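Local atomic coordinates of diaminopropionate ammonia-lyase (Escherichia coli, PDB entry 4D9I), a protein that catalyses the pyridoxal-phosphate-dependent alpha,beta-elimination of both the L- and D-isomers of diaminopropionate to give pyruvate and ammonia. Residues F16-A29 / L241-L253. Numbering follows the deposited sequence.
Sequences FNGETSPLFSQSQA and LGYLVDVYSPQNL
OD2 of Asp246 accepts the backbone N-H of Gln26 over 3.0 Å, an almost straight bond (169°) that meets the oxygen on its anti side, 33° out of the carboxylate plane. The case illustrates how a helix start can be tied to a neighbouring helix: Gln26 opens helix 26-36 directly after the N-cap Ser25, and Asp246 belongs to the last turn of helix 235-248 in this fold type II enzyme. With CG anti to the backbone N (chi1 -169°), the carboxylate of Asp246 also lies against CB of Ser25, which is 3.4 Å from OD2. A lysine in place of Asp246 would probably leave the N-H of Gln26 without its acceptor and put a positive charge beside the start of helix 26-36. Next to this bond, CB of Ala29 sits 3.4 Å from CD2 of Tyr243, whose hydroxyl reaches weakly to Asp211 on helix 208-220. Upstream, a water accepts from Ser21 N and donates to Gly242 O at 2.7 Å. Thr20 then turns CG2 onto Val245 CG1, 3.7 Å away, while helix 296-305 touches Val245 and Pro250 through Cys305. Beyond Thr20, the Pro250 ring rests on the backbone of Gly18, CG lying 3.5 Å from Gly18 O.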
ATOM      1  N   PHE B  16       0.659 -37.039 -10.589  1.00 49.85           N
ATOM      2  CA  PHE B  16       1.023 -36.420 -11.862  1.00 48.88           C
ATOM      3  C   PHE B  16       1.276 -37.475 -12.938  1.00 51.84           C
ATOM      4  O   PHE B  16       2.024 -38.417 -12.712  1.00 54.24           O
ATOM      5  CB  PHE B  16       2.271 -35.539 -11.669  1.00 47.71           C
ATOM      6  CG  PHE B  16       2.788 -34.915 -12.936  1.00 47.25           C
ATOM      7  CD1 PHE B  16       3.604 -35.638 -13.809  1.00 49.85           C
ATOM      8  CD2 PHE B  16       2.482 -33.596 -13.246  1.00 44.49           C
ATOM      9  CE1 PHE B  16       4.075 -35.063 -14.975  1.00 49.69           C
ATOM     10  CE2 PHE B  16       2.956 -33.015 -14.409  1.00 44.31           C
ATOM     11  CZ  PHE B  16       3.747 -33.750 -15.275  1.00 46.91           C
ATOM     12  N   ASN B  17       0.635 -37.317 -14.094  1.00 51.67           N
ATOM     13  CA  ASN B  17       0.916 -38.177 -15.246  1.00 54.82           C
ATOM     14  C   ASN B  17       1.091 -37.416 -16.559  1.00 54.27           C
ATOM     15  O   ASN B  17       1.429 -38.010 -17.588  1.00 56.70           O
ATOM     16  CB  ASN B  17      -0.105 -39.324 -15.376  1.00 56.65           C
ATOM     17  CG  ASN B  17      -1.520 -38.844 -15.664  1.00 54.77           C
ATOM     18  OD1 ASN B  17      -1.787 -37.654 -15.799  1.00 51.97           O
ATOM     19  ND2 ASN B  17      -2.442 -39.788 -15.756  1.00 56.49           N
ATOM     20  N   GLY B  18       0.868 -36.104 -16.502  1.00 51.31           N
ATOM     21  CA  GLY B  18       1.031 -35.233 -17.658  1.00 50.92           C
ATOM     22  C   GLY B  18       0.054 -35.477 -18.798  1.00 52.18           C
ATOM     23  O   GLY B  18       0.327 -35.080 -19.930  1.00 52.72           O
ATOM     24  N   GLU B  19      -1.064 -36.149 -18.509  1.00 53.03           N
ATOM     25  CA  GLU B  19      -2.153 -36.316 -19.481  1.00 54.23           C
ATOM     26  C   GLU B  19      -2.867 -34.976 -19.610  1.00 51.24           C
ATOM     27  O   GLU B  19      -3.493 -34.506 -18.664  1.00 49.59           O
ATOM     28  CB  GLU B  19      -3.123 -37.454 -19.066  1.00 56.32           C
ATOM     29  CG  GLU B  19      -4.487 -37.476 -19.783  1.00 56.61           C
ATOM     30  CD  GLU B  19      -5.284 -38.772 -19.591  1.00 59.29           C
ATOM     31  OE1 GLU B  19      -6.536 -38.720 -19.551  1.00 58.25           O
ATOM     32  OE2 GLU B  19      -4.667 -39.854 -19.494  1.00 62.93           O
ATOM     33  N   THR B  20      -2.729 -34.337 -20.768  1.00 51.26           N
ATOM     34  CA  THR B  20      -3.422 -33.074 -21.033  1.00 48.59           C
ATOM     35  C   THR B  20      -4.903 -33.355 -21.366  1.00 48.87           C
ATOM     36  O   THR B  20      -5.324 -34.525 -21.460  1.00 50.17           O
ATOM     37  CB  THR B  20      -2.746 -32.287 -22.174  1.00 48.66           C
ATOM     38  OG1 THR B  20      -2.891 -33.010 -23.393  1.00 52.15           O
ATOM     39  CG2 THR B  20      -1.264 -32.100 -21.911  1.00 49.27           C
ATOM     40  N   SER B  21      -5.675 -32.282 -21.544  1.00 46.73           N
ATOM     41  CA  SER B  21      -7.113 -32.349 -21.798  1.00 47.52           C
ATOM     42  C   SER B  21      -7.471 -31.636 -23.114  1.00 47.92           C
ATOM     43  O   SER B  21      -7.371 -30.409 -23.201  1.00 46.95           O
ATOM     44  CB  SER B  21      -7.875 -31.694 -20.631  1.00 45.32           C
ATOM     45  OG  SER B  21      -9.265 -31.537 -20.910  1.00 44.69           O
ATOM     46  N   PRO B  22      -7.887 -32.391 -24.143  1.00 50.35           N
ATOM     47  CA  PRO B  22      -8.326 -31.743 -25.387  1.00 50.73           C
ATOM     48  C   PRO B  22      -9.516 -30.804 -25.172  1.00 48.66           C
ATOM     49  O   PRO B  22      -9.674 -29.853 -25.924  1.00 47.72           O
ATOM     50  CB  PRO B  22      -8.744 -32.925 -26.273  1.00 53.60           C
ATOM     51  CG  PRO B  22      -7.971 -34.091 -25.747  1.00 55.31           C
ATOM     52  CD  PRO B  22      -7.898 -33.862 -24.259  1.00 53.32           C
ATOM     53  N   LEU B  23     -10.341 -31.100 -24.164  1.00 48.23           N
ATOM     54  CA  LEU B  23     -11.502 -30.277 -23.789  1.00 46.58           C
ATOM     55  C   LEU B  23     -11.156 -28.863 -23.277  1.00 43.44           C
ATOM     56  O   LEU B  23     -11.845 -27.896 -23.613  1.00 42.04           O
ATOM     57  CB  LEU B  23     -12.373 -31.019 -22.761  1.00 46.94           C
ATOM     58  CG  LEU B  23     -13.829 -30.530 -22.655  1.00 46.87           C
ATOM     59  CD1 LEU B  23     -14.472 -30.421 -24.037  1.00 48.32           C
ATOM     60  CD2 LEU B  23     -14.664 -31.425 -21.744  1.00 47.44           C
ATOM     61  N   PHE B  24     -10.102 -28.756 -22.466  1.00 42.06           N
ATOM     62  CA  PHE B  24      -9.627 -27.461 -21.952  1.00 39.70           C
ATOM     63  C   PHE B  24      -8.254 -27.117 -22.537  1.00 39.45           C
ATOM     64  O   PHE B  24      -7.245 -27.227 -21.847  1.00 39.35           O
ATOM     65  CB  PHE B  24      -9.605 -27.433 -20.396  1.00 38.46           C
ATOM     66  CG  PHE B  24     -10.923 -27.829 -19.760  1.00 39.01           C
ATOM     67  CD1 PHE B  24     -12.059 -27.022 -19.894  1.00 37.89           C
ATOM     68  CD2 PHE B  24     -11.040 -29.031 -19.067  1.00 40.55           C
ATOM     69  CE1 PHE B  24     -13.276 -27.398 -19.340  1.00 38.49           C
ATOM     70  CE2 PHE B  24     -12.263 -29.427 -18.520  1.00 41.65           C
ATOM     71  CZ  PHE B  24     -13.388 -28.605 -18.655  1.00 40.33           C
ATOM     72  N   SER B  25      -8.235 -26.681 -23.798  1.00 39.74           N
ATOM     73  CA  SER B  25      -6.990 -26.439 -24.543  1.00 40.72           C
ATOM     74  C   SER B  25      -6.970 -25.106 -25.296  1.00 40.05           C
ATOM     75  O   SER B  25      -7.867 -24.292 -25.150  1.00 39.16           O
ATOM     76  CB  SER B  25      -6.736 -27.586 -25.527  1.00 43.53           C
ATOM     77  OG  SER B  25      -7.629 -27.516 -26.626  1.00 44.23           O
ATOM     78  N   GLN B  26      -5.945 -24.898 -26.116  1.00 41.21           N
ATOM     79  CA  GLN B  26      -5.814 -23.669 -26.907  1.00 41.20           C
ATOM     80  C   GLN B  26      -7.009 -23.298 -27.810  1.00 41.79           C
ATOM     81  O   GLN B  26      -7.389 -22.128 -27.884  1.00 40.28           O
ATOM     82  CB  GLN B  26      -4.552 -23.737 -27.752  1.00 43.20           C
ATOM     83  CG  GLN B  26      -3.333 -23.224 -27.012  1.00 42.36           C
ATOM     84  CD  GLN B  26      -2.055 -23.448 -27.785  1.00 44.62           C
ATOM     85  OE1 GLN B  26      -1.534 -24.563 -27.849  1.00 46.22           O
ATOM     86  NE2 GLN B  26      -1.530 -22.380 -28.361  1.00 45.13           N
ATOM     87  N   SER B  27      -7.583 -24.285 -28.502  1.00 43.78           N
ATOM     88  CA  SER B  27      -8.632 -23.997 -29.483  1.00 44.91           C
ATOM     89  C   SER B  27      -9.941 -23.507 -28.857  1.00 43.09           C
ATOM     90  O   SER B  27     -10.535 -22.556 -29.360  1.00 42.84           O
ATOM     91  CB  SER B  27      -8.860 -25.183 -30.435  1.00 47.95           C
ATOM     92  OG  SER B  27      -8.967 -26.403 -29.722  1.00 48.49           O
ATOM     93  N   GLN B  28     -10.374 -24.131 -27.759  1.00 42.27           N
ATOM     94  CA  GLN B  28     -11.593 -23.687 -27.046  1.00 40.58           C
ATOM     95  C   GLN B  28     -11.392 -22.321 -26.423  1.00 38.39           C
ATOM     96  O   GLN B  28     -12.294 -21.472 -26.459  1.00 37.69           O
ATOM     97  CB  GLN B  28     -12.041 -24.685 -25.974  1.00 40.33           C
ATOM     98  CG  GLN B  28     -12.475 -26.033 -26.527  1.00 42.92           C
ATOM     99  CD  GLN B  28     -11.350 -27.045 -26.502  1.00 44.59           C
ATOM    100  OE1 GLN B  28     -10.184 -26.701 -26.224  1.00 44.46           O
ATOM    101  NE2 GLN B  28     -11.686 -28.305 -26.763  1.00 46.16           N
ATOM    102  N   ALA B  29     -10.205 -22.103 -25.859  1.00 37.35           N
ATOM    103  CA  ALA B  29      -9.847 -20.787 -25.344  1.00 35.27           C
ATOM    104  C   ALA B  29      -9.864 -19.731 -26.455  1.00 35.75           C
ATOM    105  O   ALA B  29     -10.408 -18.656 -26.261  1.00 34.56           O
ATOM    106  CB  ALA B  29      -8.497 -20.829 -24.658  1.00 34.67           C
ATOM    107  N   LEU B 241      -4.870 -24.020 -16.083  1.00 23.66           N
ATOM    108  CA  LEU B 241      -3.736 -24.950 -16.179  1.00 25.51           C
ATOM    109  C   LEU B 241      -3.905 -25.822 -17.418  1.00 26.89           C
ATOM    110  O   LEU B 241      -2.926 -26.177 -18.089  1.00 28.24           O
ATOM    111  CB  LEU B 241      -3.541 -25.781 -14.893  1.00 26.00           C
ATOM    112  CG  LEU B 241      -2.328 -26.729 -14.885  1.00 28.08           C
ATOM    113  CD1 LEU B 241      -0.979 -26.000 -14.889  1.00 27.71           C
ATOM    114  CD2 LEU B 241      -2.374 -27.746 -13.751  1.00 29.15           C
ATOM    115  N   GLY B 242      -5.153 -26.128 -17.756  1.00 27.01           N
ATOM    116  CA  GLY B 242      -5.424 -26.924 -18.958  1.00 29.19           C
ATOM    117  C   GLY B 242      -4.902 -26.216 -20.197  1.00 29.38           C
ATOM    118  O   GLY B 242      -4.204 -26.825 -21.014  1.00 31.15           O
ATOM    119  N   TYR B 243      -5.210 -24.920 -20.308  1.00 27.93           N
ATOM    120  CA  TYR B 243      -4.744 -24.104 -21.435  1.00 28.33           C
ATOM    121  C   TYR B 243      -3.218 -23.994 -21.438  1.00 29.00           C
ATOM    122  O   TYR B 243      -2.593 -24.238 -22.461  1.00 30.69           O
ATOM    123  CB  TYR B 243      -5.353 -22.702 -21.429  1.00 27.00           C
ATOM    124  CG  TYR B 243      -4.776 -21.783 -22.508  1.00 27.93           C
ATOM    125  CD1 TYR B 243      -3.641 -21.000 -22.277  1.00 27.79           C
ATOM    126  CD2 TYR B 243      -5.349 -21.728 -23.773  1.00 29.56           C
ATOM    127  CE1 TYR B 243      -3.111 -20.182 -23.273  1.00 28.78           C
ATOM    128  CE2 TYR B 243      -4.831 -20.904 -24.765  1.00 30.50           C
ATOM    129  CZ  TYR B 243      -3.715 -20.135 -24.508  1.00 30.07           C
ATOM    130  OH  TYR B 243      -3.233 -19.332 -25.520  1.00 31.41           O
ATOM    131  N   LEU B 244      -2.642 -23.612 -20.296  1.00 27.70           N
ATOM    132  CA  LEU B 244      -1.203 -23.346 -20.187  1.00 28.73           C
ATOM    133  C   LEU B 244      -0.362 -24.579 -20.516  1.00 31.25           C
ATOM    134  O   LEU B 244       0.663 -24.496 -21.207  1.00 33.07           O
ATOM    135  CB  LEU B 244      -0.858 -22.858 -18.780  1.00 26.80           C
ATOM    136  CG  LEU B 244      -1.309 -21.446 -18.396  1.00 25.10           C
ATOM    137  CD1 LEU B 244      -0.963 -21.122 -16.949  1.00 23.99           C
ATOM    138  CD2 LEU B 244      -0.723 -20.397 -19.336  1.00 25.24           C
ATOM    139  N   VAL B 245      -0.829 -25.717 -20.019  1.00 31.86           N
ATOM    140  CA  VAL B 245      -0.121 -26.976 -20.130  1.00 34.83           C
ATOM    141  C   VAL B 245      -0.258 -27.489 -21.566  1.00 37.08           C
ATOM    142  O   VAL B 245       0.617 -28.188 -22.063  1.00 39.57           O
ATOM    143  CB  VAL B 245      -0.632 -27.922 -19.017  1.00 34.83           C
ATOM    144  CG1 VAL B 245      -1.140 -29.253 -19.522  1.00 36.88           C
ATOM    145  CG2 VAL B 245       0.342 -27.994 -17.855  1.00 34.35           C
ATOM    146  N   ASP B 246      -1.327 -27.073 -22.248  1.00 36.47           N
ATOM    147  CA  ASP B 246      -1.441 -27.305 -23.688  1.00 38.98           C
ATOM    148  C   ASP B 246      -0.420 -26.483 -24.477  1.00 39.84           C
ATOM    149  O   ASP B 246       0.151 -26.981 -25.447  1.00 42.82           O
ATOM    150  CB  ASP B 246      -2.868 -27.030 -24.197  1.00 38.30           C
ATOM    151  CG  ASP B 246      -3.088 -27.521 -25.624  1.00 40.95           C
ATOM    152  OD1 ASP B 246      -2.756 -28.687 -25.932  1.00 43.08           O
ATOM    153  OD2 ASP B 246      -3.606 -26.736 -26.446  1.00 41.08           O
ATOM    154  N   VAL B 247      -0.210 -25.234 -24.059  1.00 38.06           N
ATOM    155  CA  VAL B 247       0.771 -24.328 -24.658  1.00 38.55           C
ATOM    156  C   VAL B 247       2.205 -24.735 -24.312  1.00 40.15           C
ATOM    157  O   VAL B 247       3.064 -24.778 -25.194  1.00 42.78           O
ATOM    158  CB  VAL B 247       0.547 -22.868 -24.186  1.00 36.25           C
ATOM    159  CG1 VAL B 247       1.703 -21.956 -24.591  1.00 36.72           C
ATOM    160  CG2 VAL B 247      -0.772 -22.323 -24.721  1.00 35.16           C
ATOM    161  N   TYR B 248       2.455 -25.055 -23.041  1.00 38.68           N
ATOM    162  CA  TYR B 248       3.823 -25.191 -22.535  1.00 39.60           C
ATOM    163  C   TYR B 248       4.334 -26.593 -22.209  1.00 42.11           C
ATOM    164  O   TYR B 248       5.545 -26.770 -21.977  1.00 43.75           O
ATOM    165  CB  TYR B 248       4.008 -24.298 -21.304  1.00 36.96           C
ATOM    166  CG  TYR B 248       3.914 -22.822 -21.583  1.00 35.53           C
ATOM    167  CD1 TYR B 248       4.861 -22.185 -22.383  1.00 36.96           C
ATOM    168  CD2 TYR B 248       2.878 -22.053 -21.031  1.00 33.63           C
ATOM    169  CE1 TYR B 248       4.783 -20.825 -22.626  1.00 36.28           C
ATOM    170  CE2 TYR B 248       2.794 -20.690 -21.263  1.00 32.58           C
ATOM    171  CZ  TYR B 248       3.749 -20.085 -22.059  1.00 33.61           C
ATOM    172  OH  TYR B 248       3.666 -18.740 -22.294  1.00 33.22           O
ATOM    173  N   SER B 249       3.440 -27.580 -22.216  1.00 42.67           N
ATOM    174  CA  SER B 249       3.726 -28.942 -21.748  1.00 44.71           C
ATOM    175  C   SER B 249       3.694 -28.990 -20.227  1.00 43.07           C
ATOM    176  O   SER B 249       4.216 -28.096 -19.556  1.00 41.83           O
ATOM    177  CB  SER B 249       5.065 -29.494 -22.275  1.00 48.02           C
ATOM    178  OG  SER B 249       6.124 -29.132 -21.389  1.00 48.66           O
ATOM    179  N   PRO B 250       3.061 -30.032 -19.670  1.00 43.67           N
ATOM    180  CA  PRO B 250       2.962 -30.129 -18.207  1.00 42.43           C
ATOM    181  C   PRO B 250       4.315 -30.424 -17.525  1.00 43.63           C
ATOM    182  O   PRO B 250       4.493 -30.083 -16.354  1.00 42.08           O
ATOM    183  CB  PRO B 250       1.951 -31.267 -17.995  1.00 43.48           C
ATOM    184  CG  PRO B 250       2.012 -32.075 -19.263  1.00 45.85           C
ATOM    185  CD  PRO B 250       2.300 -31.093 -20.359  1.00 45.23           C
ATOM    186  N   GLN B 251       5.247 -31.043 -18.255  1.00 46.54           N
ATOM    187  CA  GLN B 251       6.603 -31.285 -17.757  1.00 47.99           C
ATOM    188  C   GLN B 251       7.388 -29.982 -17.597  1.00 46.56           C
ATOM    189  O   GLN B 251       8.132 -29.842 -16.641  1.00 47.13           O
ATOM    190  CB  GLN B 251       7.386 -32.284 -18.646  1.00 51.64           C
ATOM    191  CG  GLN B 251       6.802 -33.693 -18.715  1.00 54.04           C
ATOM    192  CD  GLN B 251       5.586 -33.808 -19.633  1.00 53.70           C
ATOM    193  OE1 GLN B 251       5.169 -32.838 -20.271  1.00 52.31           O
ATOM    194  NE2 GLN B 251       4.996 -34.987 -19.677  1.00 55.98           N
ATOM    195  N   ASN B 252       7.204 -29.015 -18.500  1.00 45.63           N
ATOM    196  CA  ASN B 252       7.978 -27.751 -18.420  1.00 44.02           C
ATOM    197  C   ASN B 252       7.292 -26.601 -17.700  1.00 39.88           C
ATOM    198  O   ASN B 252       7.733 -25.448 -17.775  1.00 38.69           O
ATOM    199  CB  ASN B 252       8.427 -27.260 -19.793  1.00 46.01           C
ATOM    200  CG  ASN B 252       9.046 -28.340 -20.616  1.00 49.96           C
ATOM    201  OD1 ASN B 252       8.630 -28.568 -21.751  1.00 52.02           O
ATOM    202  ND2 ASN B 252      10.026 -29.035 -20.054  1.00 52.08           N
ATOM    203  N   LEU B 253       6.215 -26.905 -16.998  1.00 37.45           N
ATOM    204  CA  LEU B 253       5.556 -25.873 -16.224  1.00 33.89           C
ATOM    205  C   LEU B 253       5.391 -26.313 -14.779  1.00 33.02           C
ATOM    206  O   LEU B 253       4.713 -27.302 -14.477  1.00 33.76           O
ATOM    207  CB  LEU B 253       4.223 -25.461 -16.863  1.00 32.27           C
ATOM    208  CG  LEU B 253       3.439 -24.286 -16.253  1.00 29.78           C
ATOM    209  CD1 LEU B 253       4.288 -23.026 -16.039  1.00 28.87           C
ATOM    210  CD2 LEU B 253       2.222 -23.975 -17.113  1.00 28.90           C
TER
HETATM  211  O   HOH W   1      -4.785 -29.314 -21.893  1.00 31.67           O